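Local coordinates for plant cysteine oxidase 2 (Arabidopsis thaliana, PDB 7CXZ), which uses iron and dioxygen to oxidise N-terminal cysteines of proteins, including group VII ethylene response factors, marking them for degradation by the N-end rule pathway, at residues A[117-131]-A[142-156]. Residues are numbered along the deposited sequence; the frame is centred on the assembly and turned at random.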
ATOM      1  N   LYS A 117      -0.594   8.169  -2.768  1.00  8.19           N
ATOM      2  CA  LYS A 117      -0.842   9.044  -3.911  1.00  9.96           C
ATOM      3  C   LYS A 117      -0.149   8.519  -5.154  1.00 10.88           C
ATOM      4  O   LYS A 117       1.077   8.409  -5.181  1.00 10.33           O
ATOM      5  CB  LYS A 117      -0.381  10.465  -3.629  1.00 10.88           C
ATOM      6  CG  LYS A 117      -0.926  11.469  -4.633  1.00 12.08           C
ATOM      7  CD  LYS A 117      -0.293  12.786  -4.398  1.00 12.69           C
ATOM      8  CE  LYS A 117      -1.094  13.925  -5.059  1.00 15.52           C
ATOM      9  NZ  LYS A 117      -1.061  13.763  -6.535  1.00 17.86           N
ATOM     10  N   LEU A 118      -0.928   8.258  -6.198  1.00  8.90           N
ATOM     11  CA  LEU A 118      -0.379   7.861  -7.491  1.00  9.68           C
ATOM     12  C   LEU A 118       0.209   9.098  -8.148  1.00 11.07           C
ATOM     13  O   LEU A 118      -0.525  10.027  -8.506  1.00 13.32           O
ATOM     14  CB  LEU A 118      -1.462   7.223  -8.362  1.00 10.37           C
ATOM     15  CG  LEU A 118      -1.034   6.813  -9.779  1.00  9.27           C
ATOM     16  CD1 LEU A 118      -0.074   5.634  -9.701  1.00 10.68           C
ATOM     17  CD2 LEU A 118      -2.281   6.432 -10.568  1.00 12.98           C
ATOM     18  N   LEU A 119       1.542   9.119  -8.290  1.00  9.07           N
ATOM     19  CA  LEU A 119       2.243  10.292  -8.795  1.00 10.71           C
ATOM     20  C   LEU A 119       2.154  10.410 -10.314  1.00 10.79           C
ATOM     21  O   LEU A 119       2.020  11.527 -10.838  1.00 11.53           O
ATOM     22  CB  LEU A 119       3.710  10.242  -8.353  1.00  9.61           C
ATOM     23  CG  LEU A 119       3.948  10.243  -6.840  1.00 12.41           C
ATOM     24  CD1 LEU A 119       5.419   9.919  -6.570  1.00 11.34           C
ATOM     25  CD2 LEU A 119       3.547  11.567  -6.246  1.00 13.01           C
ATOM     26  N   PHE A 120       2.263   9.287 -11.030  1.00 10.33           N
ATOM     27  CA  PHE A 120       2.056   9.266 -12.480  1.00  8.68           C
ATOM     28  C   PHE A 120       1.692   7.842 -12.874  1.00 11.36           C
ATOM     29  O   PHE A 120       1.959   6.884 -12.132  1.00 10.95           O
ATOM     30  CB  PHE A 120       3.278   9.810 -13.267  1.00 11.58           C
ATOM     31  CG  PHE A 120       4.582   9.070 -13.055  1.00 12.23           C
ATOM     32  CD1 PHE A 120       4.791   7.794 -13.590  1.00 12.05           C
ATOM     33  CD2 PHE A 120       5.637   9.688 -12.395  1.00 13.33           C
ATOM     34  CE1 PHE A 120       6.009   7.141 -13.421  1.00 13.17           C
ATOM     35  CE2 PHE A 120       6.869   9.029 -12.225  1.00 12.97           C
ATOM     36  CZ  PHE A 120       7.045   7.768 -12.748  1.00 12.74           C
ATOM     37  N   GLY A 121       1.091   7.705 -14.057  1.00 11.48           N
ATOM     38  CA  GLY A 121       0.772   6.404 -14.605  1.00 11.69           C
ATOM     39  C   GLY A 121      -0.702   6.074 -14.453  1.00 10.64           C
ATOM     40  O   GLY A 121      -1.485   6.809 -13.842  1.00 11.47           O
ATOM     41  N   THR A 122      -1.065   4.933 -15.034  1.00  9.11           N
ATOM     42  CA  THR A 122      -2.379   4.325 -14.867  1.00 11.06           C
ATOM     43  C   THR A 122      -2.202   3.049 -14.065  1.00  9.64           C
ATOM     44  O   THR A 122      -1.444   2.151 -14.462  1.00 12.07           O
ATOM     45  CB  THR A 122      -3.041   4.013 -16.210  1.00 15.10           C
ATOM     46  OG1 THR A 122      -3.353   5.253 -16.868  1.00 14.35           O
ATOM     47  CG2 THR A 122      -4.337   3.206 -15.951  1.00 13.71           C
ATOM     48  N   MET A 123      -2.890   2.982 -12.932  1.00 10.50           N
ATOM     49  CA  MET A 123      -2.787   1.889 -11.986  1.00 10.91           C
ATOM     50  C   MET A 123      -4.169   1.303 -11.754  1.00 11.38           C
ATOM     51  O   MET A 123      -5.123   2.056 -11.549  1.00 12.60           O
ATOM     52  CB  MET A 123      -2.240   2.410 -10.656  1.00 11.49           C
ATOM     53  CG  MET A 123      -2.257   1.364  -9.567  1.00 14.43           C
ATOM     54  SD  MET A 123      -0.839   0.306  -9.754  1.00 17.80           S
ATOM     55  CE  MET A 123       0.402   1.504  -9.247  1.00 17.52           C
ATOM     56  N   HIS A 124      -4.281  -0.025 -11.745  1.00 10.53           N
ATOM     57  CA  HIS A 124      -5.516  -0.632 -11.300  1.00 11.76           C
ATOM     58  C   HIS A 124      -5.407  -0.930  -9.814  1.00 10.95           C
ATOM     59  O   HIS A 124      -4.393  -1.453  -9.353  1.00  9.70           O
ATOM     60  CB  HIS A 124      -5.839  -1.914 -12.056  1.00 11.62           C
ATOM     61  CG  HIS A 124      -7.088  -2.571 -11.563  1.00 12.64           C
ATOM     62  ND1 HIS A 124      -7.076  -3.588 -10.632  1.00 14.46           N
ATOM     63  CD2 HIS A 124      -8.391  -2.304 -11.821  1.00 15.06           C
ATOM     64  CE1 HIS A 124      -8.324  -3.934 -10.354  1.00 14.58           C
ATOM     65  NE2 HIS A 124      -9.138  -3.164 -11.054  1.00 14.59           N
ATOM     66  N   ILE A 125      -6.471  -0.617  -9.068  1.00  9.98           N
ATOM     67  CA  ILE A 125      -6.537  -0.905  -7.638  1.00 10.44           C
ATOM     68  C   ILE A 125      -7.778  -1.725  -7.357  1.00 10.40           C
ATOM     69  O   ILE A 125      -8.890  -1.333  -7.756  1.00 10.55           O
ATOM     70  CB  ILE A 125      -6.560   0.383  -6.796  1.00 11.39           C
ATOM     71  CG1 ILE A 125      -5.264   1.154  -7.007  1.00 12.22           C
ATOM     72  CG2 ILE A 125      -6.708   0.031  -5.314  1.00 11.40           C
ATOM     73  CD1 ILE A 125      -5.266   2.491  -6.361  1.00 11.94           C
ATOM     74  N   LYS A 126      -7.599  -2.815  -6.622  1.00  9.02           N
ATOM     75  CA  LYS A 126      -8.688  -3.576  -6.026  1.00  9.88           C
ATOM     76  C   LYS A 126      -8.499  -3.558  -4.519  1.00  9.98           C
ATOM     77  O   LYS A 126      -7.402  -3.845  -4.038  1.00 11.03           O
ATOM     78  CB  LYS A 126      -8.664  -5.002  -6.535  1.00 13.06           C
ATOM     79  CG  LYS A 126      -9.799  -5.872  -6.017  1.00 21.01           C
ATOM     80  CD  LYS A 126     -11.055  -5.509  -6.777  1.00 20.36           C
ATOM     81  CE  LYS A 126     -12.110  -6.583  -6.713  1.00 25.65           C
ATOM     82  NZ  LYS A 126     -11.635  -7.809  -7.385  1.00 23.25           N
ATOM     83  N   SER A 127      -9.547  -3.229  -3.761  1.00  8.47           N
ATOM     84  CA  SER A 127      -9.397  -3.254  -2.319  1.00  8.74           C
ATOM     85  C   SER A 127     -10.657  -3.793  -1.660  1.00 10.34           C
ATOM     86  O   SER A 127     -11.752  -3.763  -2.242  1.00 10.04           O
ATOM     87  CB  SER A 127      -9.073  -1.867  -1.768  1.00 10.78           C
ATOM     88  OG  SER A 127     -10.203  -0.993  -1.877  1.00 10.83           O
ATOM     89  N   TYR A 128     -10.486  -4.222  -0.406  1.00  8.73           N
ATOM     90  CA  TYR A 128     -11.528  -4.917   0.354  1.00  8.92           C
ATOM     91  C   TYR A 128     -11.408  -4.569   1.828  1.00  9.08           C
ATOM     92  O   TYR A 128     -10.335  -4.181   2.303  1.00  9.27           O
ATOM     93  CB  TYR A 128     -11.404  -6.443   0.257  1.00 10.20           C
ATOM     94  CG  TYR A 128     -11.271  -7.061  -1.108  1.00 10.76           C
ATOM     95  CD1 TYR A 128     -10.029  -7.215  -1.697  1.00 11.90           C
ATOM     96  CD2 TYR A 128     -12.388  -7.568  -1.780  1.00 11.95           C
ATOM     97  CE1 TYR A 128      -9.890  -7.849  -2.939  1.00 13.90           C
ATOM     98  CE2 TYR A 128     -12.252  -8.201  -3.021  1.00 13.29           C
ATOM     99  CZ  TYR A 128     -11.011  -8.326  -3.585  1.00 17.03           C
ATOM    100  OH  TYR A 128     -10.856  -8.960  -4.817  1.00 21.07           O
ATOM    101  N   ASP A 129     -12.504  -4.789   2.572  1.00  9.37           N
ATOM    102  CA  ASP A 129     -12.452  -4.849   4.033  1.00  7.56           C
ATOM    103  C   ASP A 129     -13.177  -6.096   4.524  1.00  9.97           C
ATOM    104  O   ASP A 129     -14.147  -6.556   3.898  1.00 11.39           O
ATOM    105  CB  ASP A 129     -13.073  -3.593   4.680  1.00  9.22           C
ATOM    106  CG  ASP A 129     -12.133  -2.416   4.619  1.00  8.24           C
ATOM    107  OD1 ASP A 129     -11.019  -2.582   5.164  1.00  8.41           O
ATOM    108  OD2 ASP A 129     -12.493  -1.388   4.010  1.00 10.87           O
ATOM    109  N   TRP A 130     -12.716  -6.638   5.651  1.00  9.73           N
ATOM    110  CA  TRP A 130     -13.377  -7.814   6.220  1.00 10.34           C
ATOM    111  C   TRP A 130     -14.807  -7.495   6.618  1.00 10.67           C
ATOM    112  O   TRP A 130     -15.114  -6.392   7.074  1.00 11.95           O
ATOM    113  CB  TRP A 130     -12.643  -8.337   7.461  1.00 11.28           C
ATOM    114  CG  TRP A 130     -11.228  -8.672   7.217  1.00 10.96           C
ATOM    115  CD1 TRP A 130     -10.127  -8.134   7.844  1.00 11.83           C
ATOM    116  CD2 TRP A 130     -10.730  -9.619   6.267  1.00 10.11           C
ATOM    117  NE1 TRP A 130      -8.973  -8.684   7.322  1.00 11.89           N
ATOM    118  CE2 TRP A 130      -9.316  -9.601   6.358  1.00 12.42           C
ATOM    119  CE3 TRP A 130     -11.339 -10.471   5.342  1.00 11.09           C
ATOM    120  CZ2 TRP A 130      -8.504 -10.399   5.552  1.00 12.28           C
ATOM    121  CZ3 TRP A 130     -10.527 -11.264   4.534  1.00 12.43           C
ATOM    122  CH2 TRP A 130      -9.133 -11.228   4.646  1.00 12.89           C
ATOM    123  N   VAL A 131     -15.683  -8.478   6.440  1.00 10.28           N
ATOM    124  CA  VAL A 131     -16.993  -8.470   7.078  1.00 10.97           C
ATOM    125  C   VAL A 131     -16.796  -9.015   8.489  1.00 12.90           C
ATOM    126  O   VAL A 131     -16.492 -10.207   8.660  1.00 12.87           O
ATOM    127  CB  VAL A 131     -18.003  -9.306   6.286  1.00  9.68           C
ATOM    128  CG1 VAL A 131     -19.322  -9.360   7.064  1.00 12.40           C
ATOM    129  CG2 VAL A 131     -18.219  -8.706   4.897  1.00 11.65           C
ATOM    130  N   ARG A 142     -11.828 -15.889   4.599  1.00 14.29           N
ATOM    131  CA  ARG A 142     -12.722 -14.954   5.268  1.00 13.07           C
ATOM    132  C   ARG A 142     -13.485 -14.127   4.247  1.00 11.76           C
ATOM    133  O   ARG A 142     -12.981 -13.798   3.168  1.00 11.51           O
ATOM    134  CB  ARG A 142     -11.958 -13.981   6.168  1.00 12.41           C
ATOM    135  CG  ARG A 142     -11.205 -14.552   7.340  1.00 17.71           C
ATOM    136  CD  ARG A 142     -10.534 -13.383   8.131  1.00 20.52           C
ATOM    137  NE  ARG A 142     -11.525 -12.525   8.790  1.00 32.07           N
ATOM    138  CZ  ARG A 142     -11.257 -11.427   9.510  1.00 31.18           C
ATOM    139  NH1 ARG A 142     -10.005 -11.019   9.697  1.00 28.71           N
ATOM    140  NH2 ARG A 142     -12.258 -10.741  10.067  1.00 30.31           N
ATOM    141  N   LEU A 143     -14.705 -13.747   4.619  1.00  9.59           N
ATOM    142  CA  LEU A 143     -15.549 -12.938   3.757  1.00  8.57           C
ATOM    143  C   LEU A 143     -15.128 -11.476   3.814  1.00 10.59           C
ATOM    144  O   LEU A 143     -14.879 -10.936   4.898  1.00 11.42           O
ATOM    145  CB  LEU A 143     -17.008 -13.069   4.197  1.00 12.61           C
ATOM    146  CG  LEU A 143     -18.025 -12.315   3.356  1.00 11.69           C
ATOM    147  CD1 LEU A 143     -18.107 -12.884   1.932  1.00 12.66           C
ATOM    148  CD2 LEU A 143     -19.403 -12.345   4.031  1.00 14.40           C
ATOM    149  N   ALA A 144     -15.100 -10.834   2.647  1.00 10.95           N
ATOM    150  CA  ALA A 144     -14.715  -9.433   2.527  1.00 10.51           C
ATOM    151  C   ALA A 144     -15.665  -8.685   1.600  1.00 12.28           C
ATOM    152  O   ALA A 144     -16.278  -9.265   0.703  1.00 12.56           O
ATOM    153  CB  ALA A 144     -13.296  -9.294   1.979  1.00 11.08           C
ATOM    154  N   LYS A 145     -15.798  -7.386   1.851  1.00 10.00           N
ATOM    155  CA  LYS A 145     -16.598  -6.484   1.039  0.57 11.19           C
ATOM    156  C   LYS A 145     -15.681  -5.694   0.112  1.00 12.25           C
ATOM    157  O   LYS A 145     -14.671  -5.136   0.562  1.00 11.22           O
ATOM    158  CB  LYS A 145     -17.401  -5.537   1.938  0.57 12.96           C
ATOM    159  CG  LYS A 145     -18.156  -4.428   1.198  0.57 15.81           C
ATOM    160  CD  LYS A 145     -19.371  -4.942   0.440  0.57 20.02           C
ATOM    161  CE  LYS A 145     -19.824  -3.949  -0.663  0.57 19.52           C
ATOM    162  NZ  LYS A 145     -19.021  -3.998  -1.932  0.57 15.15           N
ATOM    163  N   VAL A 146     -16.023  -5.655  -1.185  1.00 11.69           N
ATOM    164  CA  VAL A 146     -15.233  -4.883  -2.155  1.00 10.67           C
ATOM    165  C   VAL A 146     -15.421  -3.400  -1.890  1.00 11.51           C
ATOM    166  O   VAL A 146     -16.554  -2.918  -1.778  1.00 11.87           O
ATOM    167  CB  VAL A 146     -15.650  -5.204  -3.600  1.00 12.50           C
ATOM    168  CG1 VAL A 146     -14.853  -4.340  -4.613  1.00 13.91           C
ATOM    169  CG2 VAL A 146     -15.473  -6.701  -3.897  1.00 13.52           C
ATOM    170  N   LYS A 147     -14.316  -2.654  -1.822  1.00 10.69           N
ATOM    171  CA  LYS A 147     -14.383  -1.209  -1.684  1.00 11.46           C
ATOM    172  C   LYS A 147     -13.989  -0.469  -2.953  1.00 13.18           C
ATOM    173  O   LYS A 147     -14.676   0.474  -3.354  1.00 18.36           O
ATOM    174  CB  LYS A 147     -13.509  -0.741  -0.508  1.00 11.49           C
ATOM    175  CG  LYS A 147     -13.929  -1.334   0.835  1.00 11.66           C
ATOM    176  CD  LYS A 147     -15.384  -0.940   1.159  1.00 12.29           C
ATOM    177  CE  LYS A 147     -15.755  -1.500   2.521  1.00 14.05           C
ATOM    178  NZ  LYS A 147     -15.011  -0.760   3.598  1.00 16.66           N
ATOM    179  N   VAL A 148     -12.898  -0.856  -3.599  1.00 11.51           N
ATOM    180  CA  VAL A 148     -12.427  -0.202  -4.817  1.00 11.88           C
ATOM    181  C   VAL A 148     -12.153  -1.276  -5.856  1.00 12.63           C
ATOM    182  O   VAL A 148     -11.624  -2.341  -5.537  1.00 12.39           O
ATOM    183  CB  VAL A 148     -11.157   0.650  -4.566  1.00 11.02           C
ATOM    184  CG1 VAL A 148     -10.572   1.201  -5.887  1.00 13.26           C
ATOM    185  CG2 VAL A 148     -11.480   1.806  -3.634  1.00 13.66           C
ATOM    186  N   ASP A 149     -12.515  -0.988  -7.112  1.00 10.56           N
ATOM    187  CA  ASP A 149     -12.187  -1.860  -8.224  1.00 12.20           C
ATOM    188  C   ASP A 149     -12.183  -0.982  -9.463  1.00 13.85           C
ATOM    189  O   ASP A 149     -13.195  -0.859 -10.167  1.00 14.13           O
ATOM    190  CB  ASP A 149     -13.191  -3.006  -8.335  1.00 11.43           C
ATOM    191  CG  ASP A 149     -12.862  -3.946  -9.468  1.00 19.20           C
ATOM    192  OD1 ASP A 149     -11.795  -3.778 -10.099  1.00 17.03           O
ATOM    193  OD2 ASP A 149     -13.669  -4.867  -9.733  1.00 17.27           O
ATOM    194  N   SER A 150     -11.059  -0.322  -9.716  1.00 10.71           N
ATOM    195  CA  SER A 150     -11.059   0.743 -10.703  1.00 11.97           C
ATOM    196  C   SER A 150      -9.645   0.994 -11.198  1.00 13.74           C
ATOM    197  O   SER A 150      -8.670   0.773 -10.467  1.00 12.62           O
ATOM    198  CB  SER A 150     -11.631   2.043 -10.110  1.00 17.26           C
ATOM    199  OG  SER A 150     -11.753   3.020 -11.130  1.00 23.43           O
ATOM    200  N   ASP A 151      -9.550   1.495 -12.433  1.00 12.02           N
ATOM    201  CA  ASP A 151      -8.317   2.110 -12.900  1.00 11.28           C
ATOM    202  C   ASP A 151      -8.252   3.547 -12.405  1.00 13.62           C
ATOM    203  O   ASP A 151      -9.279   4.225 -12.251  1.00 14.97           O
ATOM    204  CB  ASP A 151      -8.249   2.096 -14.432  1.00 13.75           C
ATOM    205  CG  ASP A 151      -8.013   0.707 -15.010  1.00 16.22           C
ATOM    206  OD1 ASP A 151      -7.744  -0.251 -14.276  1.00 20.06           O
ATOM    207  OD2 ASP A 151      -8.108   0.576 -16.251  1.00 25.21           O
ATOM    208  N   PHE A 152      -7.027   4.006 -12.133  1.00 10.91           N
ATOM    209  CA  PHE A 152      -6.741   5.383 -11.755  1.00 13.08           C
ATOM    210  C   PHE A 152      -5.653   5.886 -12.682  1.00 13.61           C
ATOM    211  O   PHE A 152      -4.643   5.208 -12.864  1.00 11.97           O
ATOM    212  CB  PHE A 152      -6.263   5.485 -10.295  1.00 13.22           C
ATOM    213  CG  PHE A 152      -7.308   5.106  -9.293  1.00 15.06           C
ATOM    214  CD1 PHE A 152      -7.606   3.780  -9.048  1.00 12.31           C
ATOM    215  CD2 PHE A 152      -8.010   6.084  -8.616  1.00 20.96           C
ATOM    216  CE1 PHE A 152      -8.593   3.422  -8.141  1.00 14.03           C
ATOM    217  CE2 PHE A 152      -9.003   5.748  -7.722  1.00 22.66           C
ATOM    218  CZ  PHE A 152      -9.298   4.416  -7.482  1.00 14.94           C
ATOM    219  N   THR A 153      -5.863   7.053 -13.285  1.00 11.96           N
ATOM    220  CA  THR A 153      -4.882   7.662 -14.179  1.00 12.33           C
ATOM    221  C   THR A 153      -4.476   9.001 -13.590  1.00 13.37           C
ATOM    222  O   THR A 153      -5.324   9.879 -13.379  1.00 15.75           O
ATOM    223  CB  THR A 153      -5.444   7.827 -15.592  1.00 14.48           C
ATOM    224  OG1 THR A 153      -5.678   6.534 -16.137  1.00 15.59           O
ATOM    225  CG2 THR A 153      -4.458   8.581 -16.508  1.00 16.55           C
ATOM    226  N   ALA A 154      -3.188   9.156 -13.311  1.00 12.61           N
ATOM    227  CA  ALA A 154      -2.717  10.391 -12.717  1.00 12.58           C
ATOM    228  C   ALA A 154      -2.909  11.548 -13.696  1.00 17.23           C
ATOM    229  O   ALA A 154      -2.905  11.346 -14.917  1.00 18.41           O
ATOM    230  CB  ALA A 154      -1.241  10.268 -12.336  1.00 14.89           C
ATOM    231  N   PRO A 155      -3.067  12.784 -13.186  1.00 16.10           N
ATOM    232  CA  PRO A 155      -3.041  13.181 -11.766  1.00 16.33           C
ATOM    233  C   PRO A 155      -4.224  12.658 -10.953  1.00 16.28           C
ATOM    234  O   PRO A 155      -5.370  12.667 -11.406  1.00 17.83           O
ATOM    235  CB  PRO A 155      -3.055  14.710 -11.824  1.00 17.82           C
ATOM    236  CG  PRO A 155      -2.495  15.032 -13.204  1.00 23.79           C
ATOM    237  CD  PRO A 155      -3.050  13.947 -14.090  1.00 22.29           C
ATOM    238  N   CYS A 156      -3.903  12.180  -9.751  1.00 14.42           N
ATOM    239  CA  CYS A 156      -4.852  11.618  -8.805  1.00 14.66           C
ATOM    240  C   CYS A 156      -4.600  12.175  -7.447  1.00 15.71           C
ATOM    241  O   CYS A 156      -3.498  12.506  -7.130  1.00 15.66           O
ATOM    242  CB  CYS A 156      -4.595  10.135  -8.611  1.00 17.52           C
ATOM    243  SG  CYS A 156      -4.895   9.097 -10.006  1.00 24.07           S
TER
HETATM  244  O   HOH W   1      -1.085  12.456  -9.160  1.00 16.05           O
HETATM  245  O   HOH W   2       0.292  10.051 -15.498  1.00 23.74           O
HETATM  246  O   HOH W   3     -14.385 -11.639   7.484  1.00 17.68           O
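Arg142 lays its guanidinium flat over one face of the Trp130 indole, planes 13° apart, in a cation-pi stack with Arg142 CZ 3.7 Å from the centroid of the five-membered ring. The chain bends at chi3, which leaves CD over the six-membered ring as a CH-pi contact while NH1 lies above CD1 of the indole; Leu143 O meets the same indole at its edge.

Farther along, Lys147 and Val148 both face Ser127 in a classic beta bulge. Ser127 O takes a short bond from Lys147 N (2.8 Å), which comes from above the carbonyl plane, and a weak one from Val148 N (3.4 Å). The bulge turns Lys147 toward Asp129, and its bent chain crosses the aspartate at about a right angle in a salt bridge, Lys147 NZ to Asp129 OD2 2.6 Å, on the anti side of the carboxylate. Gly167 N also binds OD2, and Asp165 gives the lysine a second carboxylate. On this same Ser127 face, Ile125 CD1 packs against Phe152 CD1 at 3.8 Å.

On the other face of the sheet, His124 carries its ring anti to the backbone N (chi1 178°), and His124 NE2 donates to Asp149 OD1 at 2.9 Å. That oxygen lies in the ring plane, yet the carboxylate stands 86° to it. Asp151 OD1 sits at the same ring's edge, 3.3 Å from His124 CD2. At the end of the strands away from their connection, the Thr122 and Thr153 hydroxyls share a hydrogen bond (OG1 to OG1, 2.8 Å).

Strands 122-130 and 141-153 thus form a bulged antiparallel hairpin in the double-stranded beta-helix of the cupin fold, with the Ser127 side chain touching that of the iron ligand His170.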